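Local atomic coordinates of dephospho-CoA kinase (Campylobacter jejuni subsp. jejuni serotype O:2, PDB entry 4ZO4), a protein that probably catalyses the final step of coenzyme A synthesis, the ATP-dependent phosphorylation of the 3'-hydroxyl of dephospho-CoA. Residues N6-T11 / K132-Y137; S19-I24 / V193-E198; L28-I33 / E110-F115. One frame throughout, in Å; residues are numbered along the deposited sequence.

Contact 1 of 3, residues N6-T11 / K132-Y137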
loop_
_atom_site.group_PDB
_atom_site.type_symbol
_atom_site.label_atom_id
_atom_site.label_comp_id
_atom_site.label_asym_id
_atom_site.label_seq_id
_atom_site.Cartn_x
_atom_site.Cartn_y
_atom_site.Cartn_z
ATOM N N ASN A 6 -13.305 9.755 31.027
ATOM C CA ASN A 6 -12.057 10.017 31.768
ATOM C C ASN A 6 -10.823 9.678 30.988
ATOM O O ASN A 6 -9.712 9.730 31.531
ATOM C CB ASN A 6 -12.027 9.230 33.082
ATOM C CG ASN A 6 -12.981 9.795 34.102
ATOM O OD1 ASN A 6 -12.602 10.617 34.961
ATOM N ND2 ASN A 6 -14.250 9.423 33.966
ATOM N N ALA A 7 -11.019 9.332 29.711
ATOM C CA ALA A 7 -9.950 8.814 28.854
ATOM C C ALA A 7 -9.307 9.913 28.085
ATOM O O ALA A 7 -9.984 10.671 27.403
ATOM C CB ALA A 7 -10.492 7.803 27.867
ATOM N N PHE A 8 -7.988 9.977 28.162
ATOM C CA PHE A 8 -7.271 10.925 27.368
ATOM C C PHE A 8 -6.134 10.208 26.654
ATOM O O PHE A 8 -5.344 9.516 27.289
ATOM C CB PHE A 8 -6.816 12.090 28.258
ATOM C CG PHE A 8 -7.968 12.931 28.758
ATOM C CD1 PHE A 8 -8.446 13.996 28.013
ATOM C CD2 PHE A 8 -8.618 12.612 29.940
ATOM C CE1 PHE A 8 -9.526 14.739 28.447
ATOM C CE2 PHE A 8 -9.697 13.352 30.375
ATOM C CZ PHE A 8 -10.153 14.414 29.624
ATOM N N PHE A 9 -6.072 10.337 25.331
ATOM C CA PHE A 9 -4.936 9.766 24.606
ATOM C C PHE A 9 -3.807 10.769 24.628
ATOM O O PHE A 9 -4.014 11.948 24.445
ATOM C CB PHE A 9 -5.325 9.301 23.173
ATOM C CG PHE A 9 -6.297 8.131 23.172
ATOM C CD1 PHE A 9 -5.844 6.834 23.381
ATOM C CD2 PHE A 9 -7.666 8.344 23.052
ATOM C CE1 PHE A 9 -6.739 5.763 23.429
ATOM C CE2 PHE A 9 -8.561 7.288 23.113
ATOM C CZ PHE A 9 -8.098 5.990 23.291
ATOM N N VAL A 10 -2.609 10.304 24.898
ATOM C CA VAL A 10 -1.485 11.185 24.853
ATOM C C VAL A 10 -0.572 10.748 23.727
ATOM O O VAL A 10 0.008 9.672 23.781
ATOM C CB VAL A 10 -0.704 11.128 26.152
ATOM C CG1 VAL A 10 0.525 12.023 26.052
ATOM C CG2 VAL A 10 -1.601 11.544 27.303
ATOM N N THR A 11 -0.433 11.585 22.707
ATOM C CA THR A 11 0.402 11.219 21.589
ATOM C C THR A 11 1.319 12.374 21.248
ATOM O O THR A 11 0.995 13.503 21.565
ATOM C CB THR A 11 -0.461 10.807 20.382
ATOM O OG1 THR A 11 0.377 10.612 19.250
ATOM C CG2 THR A 11 -1.475 11.862 20.053
ATOM N N LYS A 132 -10.768 11.486 24.206
ATOM C CA LYS A 132 -10.128 12.694 23.684
ATOM C C LYS A 132 -8.610 12.558 23.427
ATOM O O LYS A 132 -7.853 11.901 24.182
ATOM C CB LYS A 132 -10.400 13.884 24.617
ATOM C CG LYS A 132 -11.577 14.722 24.158
ATOM C CD LYS A 132 -12.530 15.057 25.282
ATOM C CE LYS A 132 -13.823 15.640 24.736
ATOM N NZ LYS A 132 -14.939 15.358 25.684
ATOM N N VAL A 133 -8.171 13.231 22.377
ATOM C CA VAL A 133 -6.838 13.042 21.885
ATOM C C VAL A 133 -5.999 14.280 22.137
ATOM O O VAL A 133 -6.353 15.384 21.699
ATOM C CB VAL A 133 -6.881 12.755 20.380
ATOM C CG1 VAL A 133 -5.573 12.144 19.910
ATOM C CG2 VAL A 133 -8.027 11.829 20.096
ATOM N N ILE A 134 -4.865 14.065 22.796
ATOM C CA ILE A 134 -3.929 15.128 23.180
ATOM C C ILE A 134 -2.659 14.955 22.362
ATOM O O ILE A 134 -1.904 13.988 22.547
ATOM C CB ILE A 134 -3.525 15.015 24.682
ATOM C CG1 ILE A 134 -4.709 15.317 25.601
ATOM C CG2 ILE A 134 -2.352 15.948 25.041
ATOM C CD1 ILE A 134 -4.383 15.127 27.074
ATOM N N VAL A 135 -2.411 15.877 21.455
ATOM C CA VAL A 135 -1.217 15.775 20.664
ATOM C C VAL A 135 -0.218 16.818 21.121
ATOM O O VAL A 135 -0.521 18.022 21.143
ATOM C CB VAL A 135 -1.497 15.954 19.160
ATOM C CG1 VAL A 135 -0.200 15.766 18.377
ATOM C CG2 VAL A 135 -2.550 14.965 18.684
ATOM N N ILE A 136 0.969 16.350 21.466
ATOM C CA ILE A 136 2.084 17.224 21.702
ATOM C C ILE A 136 2.864 17.385 20.412
ATOM O O ILE A 136 3.489 16.442 19.914
ATOM C CB ILE A 136 3.000 16.690 22.795
ATOM C CG1 ILE A 136 2.172 16.465 24.062
ATOM C CG2 ILE A 136 4.092 17.707 23.049
ATOM C CD1 ILE A 136 2.782 15.500 25.039
ATOM N N TYR A 137 2.817 18.609 19.908
ATOM C CA TYR A 137 3.266 18.966 18.593
ATOM C C TYR A 137 4.498 19.872 18.667
ATOM O O TYR A 137 4.521 20.839 19.442
ATOM C CB TYR A 137 2.143 19.729 17.908
ATOM C CG TYR A 137 2.418 20.142 16.494
ATOM C CD1 TYR A 137 3.056 19.269 15.597
ATOM C CD2 TYR A 137 1.989 21.376 16.019
ATOM C CE1 TYR A 137 3.268 19.632 14.287
ATOM C CE2 TYR A 137 2.196 21.749 14.701
ATOM C CZ TYR A 137 2.836 20.864 13.844
ATOM O OH TYR A 137 3.069 21.212 12.534
#

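Contact 2 of 3, residues S19-I24 / V193-E198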
loop_
_atom_site.group_PDB
_atom_site.type_symbol
_atom_site.label_atom_id
_atom_site.label_comp_id
_atom_site.label_asym_id
_atom_site.label_seq_id
_atom_site.Cartn_x
_atom_site.Cartn_y
_atom_site.Cartn_z
ATOM N N SER A 19 6.484 11.233 26.697
ATOM C CA SER A 19 6.936 10.596 27.938
ATOM C C SER A 19 7.046 11.607 29.070
ATOM O O SER A 19 6.858 11.271 30.245
ATOM C CB SER A 19 8.287 9.948 27.726
ATOM O OG SER A 19 9.197 10.917 27.246
ATOM N N THR A 20 7.387 12.838 28.713
ATOM C CA THR A 20 7.408 13.926 29.669
ATOM C C THR A 20 5.991 14.257 30.149
ATOM O O THR A 20 5.766 14.356 31.359
ATOM C CB THR A 20 8.065 15.173 29.066
ATOM O OG1 THR A 20 9.487 14.995 29.015
ATOM C CG2 THR A 20 7.723 16.412 29.892
ATOM N N PHE A 21 5.038 14.413 29.226
ATOM C CA PHE A 21 3.644 14.655 29.610
ATOM C C PHE A 21 3.126 13.551 30.500
ATOM O O PHE A 21 2.235 13.779 31.318
ATOM C CB PHE A 21 2.724 14.750 28.418
ATOM C CG PHE A 21 1.296 15.027 28.789
ATOM C CD1 PHE A 21 0.766 16.291 28.648
ATOM C CD2 PHE A 21 0.483 14.024 29.274
ATOM C CE1 PHE A 21 -0.546 16.552 29.003
ATOM C CE2 PHE A 21 -0.831 14.272 29.619
ATOM C CZ PHE A 21 -1.347 15.536 29.477
ATOM N N ILE A 22 3.682 12.357 30.336
ATOM C CA ILE A 22 3.326 11.202 31.185
ATOM C C ILE A 22 4.067 11.172 32.523
ATOM O O ILE A 22 3.478 10.821 33.552
ATOM C CB ILE A 22 3.533 9.884 30.414
ATOM C CG1 ILE A 22 2.459 9.772 29.306
ATOM C CG2 ILE A 22 3.519 8.676 31.353
ATOM C CD1 ILE A 22 1.039 9.591 29.812
ATOM N N GLU A 23 5.343 11.550 32.521
ATOM C CA GLU A 23 6.091 11.663 33.762
ATOM C C GLU A 23 5.403 12.666 34.691
ATOM O O GLU A 23 5.228 12.412 35.879
ATOM C CB GLU A 23 7.531 12.091 33.492
ATOM C CG GLU A 23 8.271 12.544 34.740
ATOM C CD GLU A 23 8.121 11.553 35.888
ATOM O OE1 GLU A 23 8.584 10.398 35.741
ATOM O OE2 GLU A 23 7.536 11.921 36.936
ATOM N N ILE A 24 5.004 13.794 34.127
ATOM C CA ILE A 24 4.290 14.835 34.862
ATOM C C ILE A 24 2.865 14.399 35.272
ATOM O O ILE A 24 2.411 14.699 36.364
ATOM C CB ILE A 24 4.284 16.146 34.031
ATOM C CG1 ILE A 24 5.721 16.711 33.961
ATOM C CG2 ILE A 24 3.304 17.164 34.597
ATOM C CD1 ILE A 24 6.028 17.582 32.751
ATOM N N VAL A 193 1.310 20.893 32.926
ATOM C CA VAL A 193 0.625 21.086 34.197
ATOM C C VAL A 193 -0.644 21.938 34.013
ATOM O O VAL A 193 -1.694 21.614 34.570
ATOM C CB VAL A 193 1.558 21.681 35.276
ATOM C CG1 VAL A 193 0.834 21.767 36.618
ATOM C CG2 VAL A 193 2.812 20.830 35.428
ATOM N N LYS A 194 -0.567 22.997 33.213
ATOM C CA LYS A 194 -1.762 23.805 32.925
ATOM C C LYS A 194 -2.900 22.954 32.321
ATOM O O LYS A 194 -4.049 23.069 32.738
ATOM C CB LYS A 194 -1.407 24.978 32.004
ATOM C CG LYS A 194 -2.579 25.850 31.555
ATOM C CD LYS A 194 -2.166 26.789 30.420
ATOM C CE LYS A 194 -3.355 27.456 29.722
ATOM N NZ LYS A 194 -3.014 27.985 28.351
ATOM N N VAL A 195 -2.581 22.090 31.358
ATOM C CA VAL A 195 -3.596 21.231 30.723
ATOM C C VAL A 195 -4.091 20.166 31.696
ATOM O O VAL A 195 -5.293 19.998 31.864
ATOM C CB VAL A 195 -3.062 20.567 29.419
ATOM C CG1 VAL A 195 -3.853 19.317 29.052
ATOM C CG2 VAL A 195 -3.102 21.566 28.259
ATOM N N ILE A 196 -3.170 19.450 32.331
ATOM C CA ILE A 196 -3.554 18.423 33.283
ATOM C C ILE A 196 -4.428 18.961 34.401
ATOM O O ILE A 196 -5.353 18.288 34.832
ATOM C CB ILE A 196 -2.342 17.737 33.903
ATOM C CG1 ILE A 196 -1.655 16.847 32.851
ATOM C CG2 ILE A 196 -2.784 16.886 35.091
ATOM C CD1 ILE A 196 -0.229 16.429 33.185
ATOM N N GLN A 197 -4.122 20.161 34.878
ATOM C CA GLN A 197 -5.011 20.875 35.785
ATOM C C GLN A 197 -6.384 21.107 35.165
ATOM O O GLN A 197 -7.391 20.763 35.760
ATOM C CB GLN A 197 -4.429 22.236 36.153
ATOM C CG GLN A 197 -3.265 22.216 37.140
ATOM C CD GLN A 197 -2.896 23.620 37.615
ATOM O OE1 GLN A 197 -2.519 24.511 36.822
ATOM N NE2 GLN A 197 -3.012 23.826 38.926
ATOM N N GLU A 198 -6.420 21.701 33.974
ATOM C CA GLU A 198 -7.695 22.041 33.324
ATOM C C GLU A 198 -8.571 20.815 33.171
ATOM O O GLU A 198 -9.790 20.872 33.298
ATOM C CB GLU A 198 -7.456 22.657 31.947
ATOM C CG GLU A 198 -6.924 24.078 31.950
ATOM C CD GLU A 198 -8.011 25.126 32.141
ATOM O OE1 GLU A 198 -8.160 25.966 31.217
ATOM O OE2 GLU A 198 -8.703 25.110 33.198
#

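Contact 3 of 3, residues L28-I33 / E110-F115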
loop_
_atom_site.group_PDB
_atom_site.type_symbol
_atom_site.label_atom_id
_atom_site.label_comp_id
_atom_site.label_asym_id
_atom_site.label_seq_id
_atom_site.Cartn_x
_atom_site.Cartn_y
_atom_site.Cartn_z
ATOM N N LEU A 28 1.710 14.128 39.238
ATOM C CA LEU A 28 0.434 14.743 39.651
ATOM C C LEU A 28 -0.682 13.755 40.064
ATOM O O LEU A 28 -1.790 14.177 40.414
ATOM C CB LEU A 28 -0.074 15.669 38.543
ATOM C CG LEU A 28 0.804 16.896 38.226
ATOM C CD1 LEU A 28 0.038 17.840 37.308
ATOM C CD2 LEU A 28 1.282 17.650 39.474
ATOM N N GLY A 29 -0.384 12.455 39.996
ATOM C CA GLY A 29 -1.230 11.410 40.569
ATOM C C GLY A 29 -2.284 10.808 39.654
ATOM O O GLY A 29 -3.187 10.114 40.133
ATOM N N PHE A 30 -2.195 11.050 38.345
ATOM C CA PHE A 30 -3.190 10.479 37.420
ATOM C C PHE A 30 -2.687 9.189 36.797
ATOM O O PHE A 30 -1.484 9.039 36.574
ATOM C CB PHE A 30 -3.549 11.477 36.336
ATOM C CG PHE A 30 -4.288 12.678 36.849
ATOM C CD1 PHE A 30 -5.681 12.707 36.827
ATOM C CD2 PHE A 30 -3.597 13.782 37.347
ATOM C CE1 PHE A 30 -6.375 13.806 37.295
ATOM C CE2 PHE A 30 -4.288 14.890 37.820
ATOM C CZ PHE A 30 -5.680 14.901 37.791
ATOM N N LYS A 31 -3.623 8.273 36.529
ATOM C CA LYS A 31 -3.327 6.935 35.961
ATOM C C LYS A 31 -2.999 6.974 34.464
ATOM O O LYS A 31 -3.755 7.535 33.683
ATOM C CB LYS A 31 -4.542 6.002 36.127
ATOM C CG LYS A 31 -5.012 5.757 37.562
ATOM C CD LYS A 31 -4.209 4.657 38.255
ATOM C CE LYS A 31 -5.008 3.976 39.353
ATOM N NZ LYS A 31 -4.341 2.749 39.874
ATOM N N SER A 32 -1.899 6.347 34.064
ATOM C CA SER A 32 -1.633 6.111 32.639
ATOM C C SER A 32 -1.435 4.639 32.334
ATOM O O SER A 32 -0.892 3.895 33.150
ATOM C CB SER A 32 -0.371 6.824 32.198
ATOM O OG SER A 32 0.759 6.191 32.781
ATOM N N ILE A 33 -1.856 4.224 31.146
ATOM C CA ILE A 33 -1.450 2.903 30.598
ATOM C C ILE A 33 -0.613 3.127 29.350
ATOM O O ILE A 33 -0.774 4.127 28.651
ATOM C CB ILE A 33 -2.651 1.981 30.297
ATOM C CG1 ILE A 33 -3.536 2.559 29.194
ATOM C CG2 ILE A 33 -3.470 1.775 31.563
ATOM C CD1 ILE A 33 -4.880 1.876 29.077
ATOM N N GLU A 110 -13.780 3.838 37.310
ATOM C CA GLU A 110 -13.014 4.355 38.444
ATOM C C GLU A 110 -13.112 5.888 38.559
ATOM O O GLU A 110 -12.477 6.498 39.428
ATOM C CB GLU A 110 -11.559 3.950 38.250
ATOM C CG GLU A 110 -10.733 3.783 39.497
ATOM C CD GLU A 110 -9.336 3.292 39.145
ATOM O OE1 GLU A 110 -8.359 4.015 39.441
ATOM O OE2 GLU A 110 -9.215 2.194 38.546
ATOM N N ASN A 111 -13.853 6.506 37.635
ATOM C CA ASN A 111 -14.285 7.907 37.723
ATOM C C ASN A 111 -13.219 8.966 38.010
ATOM O O ASN A 111 -13.539 10.029 38.518
ATOM C CB ASN A 111 -15.457 8.027 38.701
ATOM C CG ASN A 111 -16.791 7.817 38.021
ATOM O OD1 ASN A 111 -17.095 8.494 37.034
ATOM N ND2 ASN A 111 -17.592 6.879 38.534
ATOM N N LYS A 112 -11.966 8.684 37.661
ATOM C CA LYS A 112 -10.912 9.683 37.688
ATOM C C LYS A 112 -10.263 9.729 36.291
ATOM O O LYS A 112 -10.176 8.705 35.618
ATOM C CB LYS A 112 -9.890 9.331 38.769
ATOM C CG LYS A 112 -8.912 10.449 39.080
ATOM C CD LYS A 112 -7.644 9.937 39.751
ATOM C CE LYS A 112 -6.525 10.962 39.626
ATOM N NZ LYS A 112 -5.428 10.740 40.601
ATOM N N ALA A 113 -9.839 10.918 35.854
ATOM C CA ALA A 113 -9.180 11.082 34.558
ATOM C C ALA A 113 -7.943 10.221 34.482
ATOM O O ALA A 113 -7.217 10.085 35.496
ATOM C CB ALA A 113 -8.801 12.529 34.311
ATOM N N PHE A 114 -7.728 9.653 33.282
ATOM C CA PHE A 114 -6.582 8.796 32.970
ATOM C C PHE A 114 -6.072 8.977 31.516
ATOM O O PHE A 114 -6.800 9.435 30.624
ATOM C CB PHE A 114 -6.910 7.315 33.258
ATOM C CG PHE A 114 -7.922 6.705 32.318
ATOM C CD1 PHE A 114 -7.515 5.924 31.241
ATOM C CD2 PHE A 114 -9.290 6.890 32.523
ATOM C CE1 PHE A 114 -8.449 5.362 30.380
ATOM C CE2 PHE A 114 -10.232 6.327 31.666
ATOM C CZ PHE A 114 -9.809 5.560 30.592
ATOM N N PHE A 115 -4.811 8.589 31.309
ATOM C CA PHE A 115 -4.081 8.829 30.071
ATOM C C PHE A 115 -3.516 7.539 29.433
ATOM O O PHE A 115 -2.745 6.794 30.046
ATOM C CB PHE A 115 -2.970 9.861 30.336
ATOM C CG PHE A 115 -3.507 11.219 30.733
ATOM C CD1 PHE A 115 -4.042 12.065 29.772
ATOM C CD2 PHE A 115 -3.525 11.630 32.068
ATOM C CE1 PHE A 115 -4.575 13.296 30.116
ATOM C CE2 PHE A 115 -4.065 12.861 32.419
ATOM C CZ PHE A 115 -4.587 13.697 31.435
#

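Contact 1 of 3, residues N6-T11 / K132-Y137
Phe9 and Thr11 hydrogen-bond to Lys132, Ile134 and Ile136 in a parallel beta ladder that joins strand 7-12 to strand 132-136 within the central sheet, with Phe9 opposite Val133 and Thr11 opposite Val135. The short strand axes come within 4.6 Å and run 26° from parallel. Register follows from the hydrogen bonds: Phe9 N donates to Lys132 O, Ile134 N to Phe9 O, and Thr11 N to Ile134 O. The last rung, from Ile136 N to Thr11 O, measures 2.8 Å. Phe9 and Thr11 thus each spend both backbone groups on this neighbour. The ladder starts with a long, weak bond, Lys132 N lying 3.4 Å from Ala7 O. The bond from Ile134 N to Phe9 O is bent, with 146° at the hydrogen.

Side-chain packing differs on the two faces. On one, Phe8 and Lys132 lie side by side, with CD1 of the Phe8 ring 3.9 Å from Lys132 CB; Ile134 CD1 meets Phe8 CB at 4.1 Å. Val10 and Ile136 are looser neighbours here, and helices 15-27 and 185-200 cover this face through Phe21 and Ile199. On the other, Thr11 holds OG1 anti to its backbone N (chi1 173°), which sets CG2 between N and the carbonyl carbon. That methyl lies 3.6 Å from Val135 CG2 and 4.1 Å from Val133 CG1, the Thr11 and Val135 side chains pointing the same way.

Strand 7-12 also bonds on its far side to strand 114-117, through Phe8 and Val10. A parallel sheet of order 2-3-1-4-5 whose first strand leads into the predicted ATP-binding loop is characteristic of P-loop kinases of the nucleoside monophosphate kinase type.

Contact 2 of 3, residues S19-I24 / V193-E198
The ends of the Phe21 and Ile196 side chains meet tip to tip between helix 15-27 and helix 185-200. The Ile196 CD1 methyl lies over one face of the Phe21 ring, 4.2 Å from its centroid and 20° off the normal, which meets the geometry of a CH-pi contact. It stands offset toward the rim, and the next carbon of the same chain, Ile196 CG1, approaches Phe21 CZ at 3.6 Å. Val195 comes from a different direction: its CG1 is near the ring plane, 4.3 Å from Phe21 CE1. The aromatic end is therefore touched on a face by one residue and at its edge by the preceding one. The first torsion of Phe21 places CG anti to the backbone N (chi1 -179°), beside the carbonyl carbon.

Ile24, one turn after Phe21, supplies the second point of contact through its CG2 branch. This methyl is 3.8 Å from Val193 CG2 and 3.9 Å from Ile196 CD1, so Ile196 CD1 touches both Phe21 and Ile24. The Ile24 and Val193 side chains cross at about a right angle. No hydrogen bond links the two segments, and the axes of these short segments approach to 10.7 Å with a crossing angle of -55°, the interface being carried by side-chain carbons alone.

Beyond the pair, Phe21 rests on Val10, Ile134 and Ile136 of the sheet and meets the Phe115 ring edge-to-face, while Ile196 also touches Leu28 and Phe30. In the N-terminal half of the same helix, Ser19 and Thr20 belong to the predicted ATP site, and Ser19 OG bonds back to Cys16 O. The arrangement is consistent with the helix that follows a P-loop (Walker A), packed beside the C-terminal helix 185-200 on the same face of the parallel sheet.

Contact 3 of 3, residues L28-I33 / E110-F115
Ser32 and Phe115 form the parallel beta bridge that adds edge strand 31-34 to strand 114-117 in the sheet of this P-loop kinase fold. Phe115 is gripped at both backbone groups: its N donates to Lys31 O at 2.8 Å, and its O accepts from Ile33 N at 2.9 Å. The first bond is fairly straight, 164° at the hydrogen; the second is bent to 142°, with its donor tilted from the carbonyl plane.

Just before the strands, Lys112 crosses the Phe30 side chain at about a right angle. Its chain is extended, and NZ lies over one face of the ring, 4.5 Å from the centroid and 20° off the normal, a cation-pi contact displaced toward the rim. Ala113 O sits at the ring edge, in plane, and Ala113 CB packs 4.0 Å from Phe30 CD1. Lys31 NZ and Glu110 OE1 are 4.2 Å apart, beyond a salt bridge, so any attraction is probably loose.

Around these groups, the ends of two helices set the course of the chain. Gly29, at positive phi, ends helix 15-27 in a Schellman motif that turns the chain into Phe30, and Asn111, also at positive phi, follows helix 82-109. Ile199 touches Phe115 from helix 185-200, whereas Met104 and Leu107 touch Phe114 from helix 82-109. The Phe115 ring also borders Phe30, whose CB lies near the plane of that ring, at its edge, 4.2 Å from Phe115 CE2.

Overall arrangement
From the N terminus the chain runs through strand 7-12, helix 15-27 and strand 31-34, giving each contact its first half in turn. Contact 3 closes first, when the chain comes back at 110-115 after a largely helical excursion, and its loop lies within those of both other contacts. Contact 1 closes next at 132-137. Contact 2, opened before that closure, ends only at 193-198, so contacts 1 and 2 cross. Strand 7-12 lies between 132-136, joined by contact 1, and 114-117, to which contact 3 adds edge strand 31-34; contact 2 brings two helices onto the sheet. Phe21 of contact 2 packs against residues of both other contacts.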